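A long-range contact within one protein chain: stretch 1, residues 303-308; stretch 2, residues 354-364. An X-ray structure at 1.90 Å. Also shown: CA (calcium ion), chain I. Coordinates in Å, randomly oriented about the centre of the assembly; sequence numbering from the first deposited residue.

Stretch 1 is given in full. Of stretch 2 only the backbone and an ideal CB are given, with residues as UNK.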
# COMPACT_ATOMS: atom_id res chain seq x y z
N GLN A 303 -68.37 -69.04 -22.61
CA GLN A 303 -69.60 -69.77 -22.90
C GLN A 303 -69.23 -71.19 -23.30
O GLN A 303 -68.11 -71.45 -23.73
CB GLN A 303 -70.43 -69.13 -24.02
CG GLN A 303 -70.71 -67.65 -23.84
CD GLN A 303 -69.53 -66.77 -24.29
OE1 GLN A 303 -68.89 -67.05 -25.31
NE2 GLN A 303 -69.24 -65.72 -23.52
N VAL A 304 -70.19 -72.11 -23.17
CA VAL A 304 -69.92 -73.51 -23.47
C VAL A 304 -71.22 -74.18 -23.89
O VAL A 304 -72.28 -73.88 -23.35
CB VAL A 304 -69.26 -74.22 -22.25
CG1 VAL A 304 -70.21 -74.29 -21.08
CG2 VAL A 304 -68.75 -75.59 -22.63
N THR A 305 -71.13 -75.08 -24.87
CA THR A 305 -72.28 -75.91 -25.27
C THR A 305 -72.29 -77.16 -24.40
O THR A 305 -71.29 -77.90 -24.36
CB THR A 305 -72.21 -76.27 -26.75
OG1 THR A 305 -72.28 -75.08 -27.54
CG2 THR A 305 -73.41 -77.18 -27.13
N CYS A 306 -73.39 -77.37 -23.70
CA CYS A 306 -73.58 -78.52 -22.83
C CYS A 306 -74.58 -79.50 -23.47
O CYS A 306 -75.52 -79.07 -24.16
CB CYS A 306 -74.11 -78.11 -21.44
SG CYS A 306 -73.07 -77.05 -20.51
N PRO A 307 -74.42 -80.79 -23.26
CA PRO A 307 -75.44 -81.75 -23.71
C PRO A 307 -76.64 -81.69 -22.77
O PRO A 307 -76.58 -81.15 -21.67
CB PRO A 307 -74.75 -83.11 -23.63
CG PRO A 307 -73.39 -82.87 -22.95
CD PRO A 307 -73.46 -81.45 -22.37
N ALA A 308 -77.74 -82.29 -23.23
CA ALA A 308 -78.94 -82.37 -22.40
C ALA A 308 -78.62 -83.06 -21.08
O ALA A 308 -77.97 -84.10 -21.05
CB ALA A 308 -80.02 -83.14 -23.15
N UNK A 354 -66.23 -77.62 -14.41
CA UNK A 354 -67.29 -78.46 -14.98
C UNK A 354 -68.61 -77.71 -14.87
O UNK A 354 -69.00 -77.28 -13.78
CB UNK A 354 -67.37 -79.81 -14.27
N UNK A 355 -69.27 -77.54 -16.01
CA UNK A 355 -70.55 -76.84 -16.11
C UNK A 355 -71.62 -77.90 -16.30
O UNK A 355 -71.55 -78.71 -17.24
CB UNK A 355 -70.56 -75.82 -17.25
N UNK A 356 -72.62 -77.90 -15.42
CA UNK A 356 -73.72 -78.86 -15.48
C UNK A 356 -74.96 -78.19 -16.06
O UNK A 356 -75.36 -77.11 -15.62
CB UNK A 356 -74.02 -79.43 -14.09
N UNK A 357 -75.58 -78.86 -17.03
CA UNK A 357 -76.80 -78.37 -17.68
C UNK A 357 -77.97 -79.25 -17.30
O UNK A 357 -78.08 -80.40 -17.76
CB UNK A 357 -76.64 -78.33 -19.20
N UNK A 358 -78.86 -78.72 -16.46
CA UNK A 358 -80.07 -79.44 -16.10
C UNK A 358 -81.19 -79.40 -17.11
O UNK A 358 -82.16 -80.11 -16.94
CB UNK A 358 -80.60 -78.89 -14.77
N UNK A 359 -81.06 -78.59 -18.17
CA UNK A 359 -82.11 -78.51 -19.18
C UNK A 359 -82.05 -79.72 -20.10
O UNK A 359 -80.95 -80.20 -20.43
CB UNK A 359 -81.98 -77.22 -19.99
N UNK A 360 -83.22 -80.20 -20.56
CA UNK A 360 -83.31 -81.47 -21.28
C UNK A 360 -83.05 -81.34 -22.77
O UNK A 360 -83.69 -82.01 -23.59
CB UNK A 360 -84.69 -82.09 -21.06
N UNK A 361 -82.11 -80.46 -23.15
CA UNK A 361 -81.69 -80.33 -24.53
C UNK A 361 -80.30 -79.72 -24.54
O UNK A 361 -79.91 -79.01 -23.62
CB UNK A 361 -82.68 -79.48 -25.34
N UNK A 362 -79.54 -80.01 -25.60
CA UNK A 362 -78.28 -79.32 -25.82
C UNK A 362 -78.50 -77.81 -25.72
O UNK A 362 -79.45 -77.27 -26.30
CB UNK A 362 -77.69 -79.69 -27.18
N UNK A 363 -77.60 -77.13 -25.00
CA UNK A 363 -77.84 -75.73 -24.74
C UNK A 363 -76.53 -75.03 -24.46
O UNK A 363 -75.60 -75.60 -23.90
CB UNK A 363 -78.81 -75.55 -23.57
N UNK A 364 -76.49 -73.77 -24.84
CA UNK A 364 -75.32 -72.92 -24.58
C UNK A 364 -75.50 -72.27 -23.22
O UNK A 364 -76.51 -71.61 -22.98
CB UNK A 364 -75.14 -71.86 -25.67
CA CA I . -83.58 -82.00 -16.65

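At position 354 the ideal CB has nothing of stretch 1 within 5.5 Å, so many side chains would suit; the residue is V354. Position 355 points its CB toward stretch 1, 4.1 Å from V304 CG1 and 4.3 Å from C306 SG. In that apolar setting an aliphatic side chain would suit. It is I355, whose CG1 lies 4.1 Å from V304 CG1 and whose CG2 lies 3.9 Å from C306 SG, while the end of the side chain leads away. Position 356 points away, unconstrained by stretch 1; it is R356.

Position 357 again points toward stretch 1, and more closely: its ideal CB is 3.4 Å from C306 CB, a tight fit, and 3.7 Å from P307 O. A bulky or beta-branched side chain would be harder to place, whereas alanine, serine or a short donor able to reach the carbonyl would suit. N357 takes the last course: with chi1 at t, its ND2 donates to P307 O at 3.0 Å. The same ND2 also donates to the backbone O of position 361 at 3.2 Å, and N357 OD1 accepts from the backbone N of position 359 at 3.0 Å, so one amide ties the turn that follows to stretch 1.

At position 358, phi/psi of -79/-8 does not demand glycine, and the ideal CB has nothing of stretch 1 within 5.5 Å, so glycine or many others would suit; it is G358, whose O lies 2.4 Å from the calcium ion CA. Position 359 is directed sideways, with no stretch 1 atom near its CB, and leaves room for a large group; it is Y359, whose backbone O receives a CA-H...O contact from A308 CA at 3.6 Å. Positions 360 and 361 point away and could hold many residues. They are F360 and A361; A308 CB packs against their backbone, 3.4 Å from A361 N.

Position 362 points sideways, its CB 3.8 Å from C306 O. A flexible polar or aliphatic chain could run alongside. Q362 does so, extended at chi1 and chi2, with its CG 3.5 Å from T305 CG2.

Position 363 pairs with C306 in antiparallel register, its CB on the same sheet face as that of C306. The pairing itself is backbone work, so small or medium side chains are equally plausible. In A363, N donates to C306 O at 3.0 Å and O accepts from C306 N at 2.8 Å. Position 364 shares a face with T305, its CB 4.7 Å from T305 OG1; beta-branched residues suit such a strand. V364 places CG2 3.6 Å from T305 OG1 and CG1 4.2 Å from Q303 CB.

Stretch 2 (354-364) VIRNGYFAQAV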
# COMPACT_ATOMS: atom_id res chain seq x y z
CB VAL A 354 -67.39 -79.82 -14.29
CG1 VAL A 354 -68.50 -80.67 -14.93
CG2 VAL A 354 -66.03 -80.55 -14.39
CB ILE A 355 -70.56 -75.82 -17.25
CG1 ILE A 355 -69.44 -74.78 -17.08
CG2 ILE A 355 -71.92 -75.13 -17.32
CD1 ILE A 355 -69.43 -74.05 -15.74
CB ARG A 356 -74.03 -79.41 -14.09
CG ARG A 356 -74.91 -80.65 -14.08
CD ARG A 356 -74.82 -81.30 -12.72
NE ARG A 356 -75.48 -82.60 -12.63
CZ ARG A 356 -74.98 -83.74 -13.11
NH1 ARG A 356 -73.83 -83.74 -13.75
NH2 ARG A 356 -75.65 -84.87 -12.95
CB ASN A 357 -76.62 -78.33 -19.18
CG ASN A 357 -77.89 -78.01 -19.91
OD1 ASN A 357 -78.72 -77.24 -19.43
ND2 ASN A 357 -78.08 -78.64 -21.07
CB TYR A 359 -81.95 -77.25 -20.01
CG TYR A 359 -83.06 -77.01 -21.02
CD1 TYR A 359 -84.37 -76.99 -20.64
CD2 TYR A 359 -82.77 -76.74 -22.36
CE1 TYR A 359 -85.39 -76.78 -21.57
CE2 TYR A 359 -83.73 -76.51 -23.27
CZ TYR A 359 -85.07 -76.53 -22.87
OH TYR A 359 -86.05 -76.30 -23.79
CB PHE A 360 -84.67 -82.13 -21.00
CG PHE A 360 -85.90 -81.40 -21.49
CD1 PHE A 360 -85.84 -80.26 -22.25
CD2 PHE A 360 -87.16 -81.92 -21.18
CE1 PHE A 360 -87.00 -79.63 -22.72
CE2 PHE A 360 -88.33 -81.31 -21.64
CZ PHE A 360 -88.26 -80.17 -22.41
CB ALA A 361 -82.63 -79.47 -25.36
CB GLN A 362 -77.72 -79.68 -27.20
CG GLN A 362 -76.35 -79.07 -27.50
CD GLN A 362 -75.70 -79.60 -28.77
OE1 GLN A 362 -74.98 -80.60 -28.74
NE2 GLN A 362 -75.98 -78.95 -29.90
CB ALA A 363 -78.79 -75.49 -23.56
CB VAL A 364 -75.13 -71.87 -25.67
CG1 VAL A 364 -74.01 -70.95 -25.26
CG2 VAL A 364 -74.82 -72.54 -27.02
O HOH W 1 -85.00 -80.52 -17.92
O HOH W 2 -83.05 -80.87 -14.49
O HOH W 3 -85.57 -82.54 -15.45
O HOH W 4 -84.63 -83.73 -18.09
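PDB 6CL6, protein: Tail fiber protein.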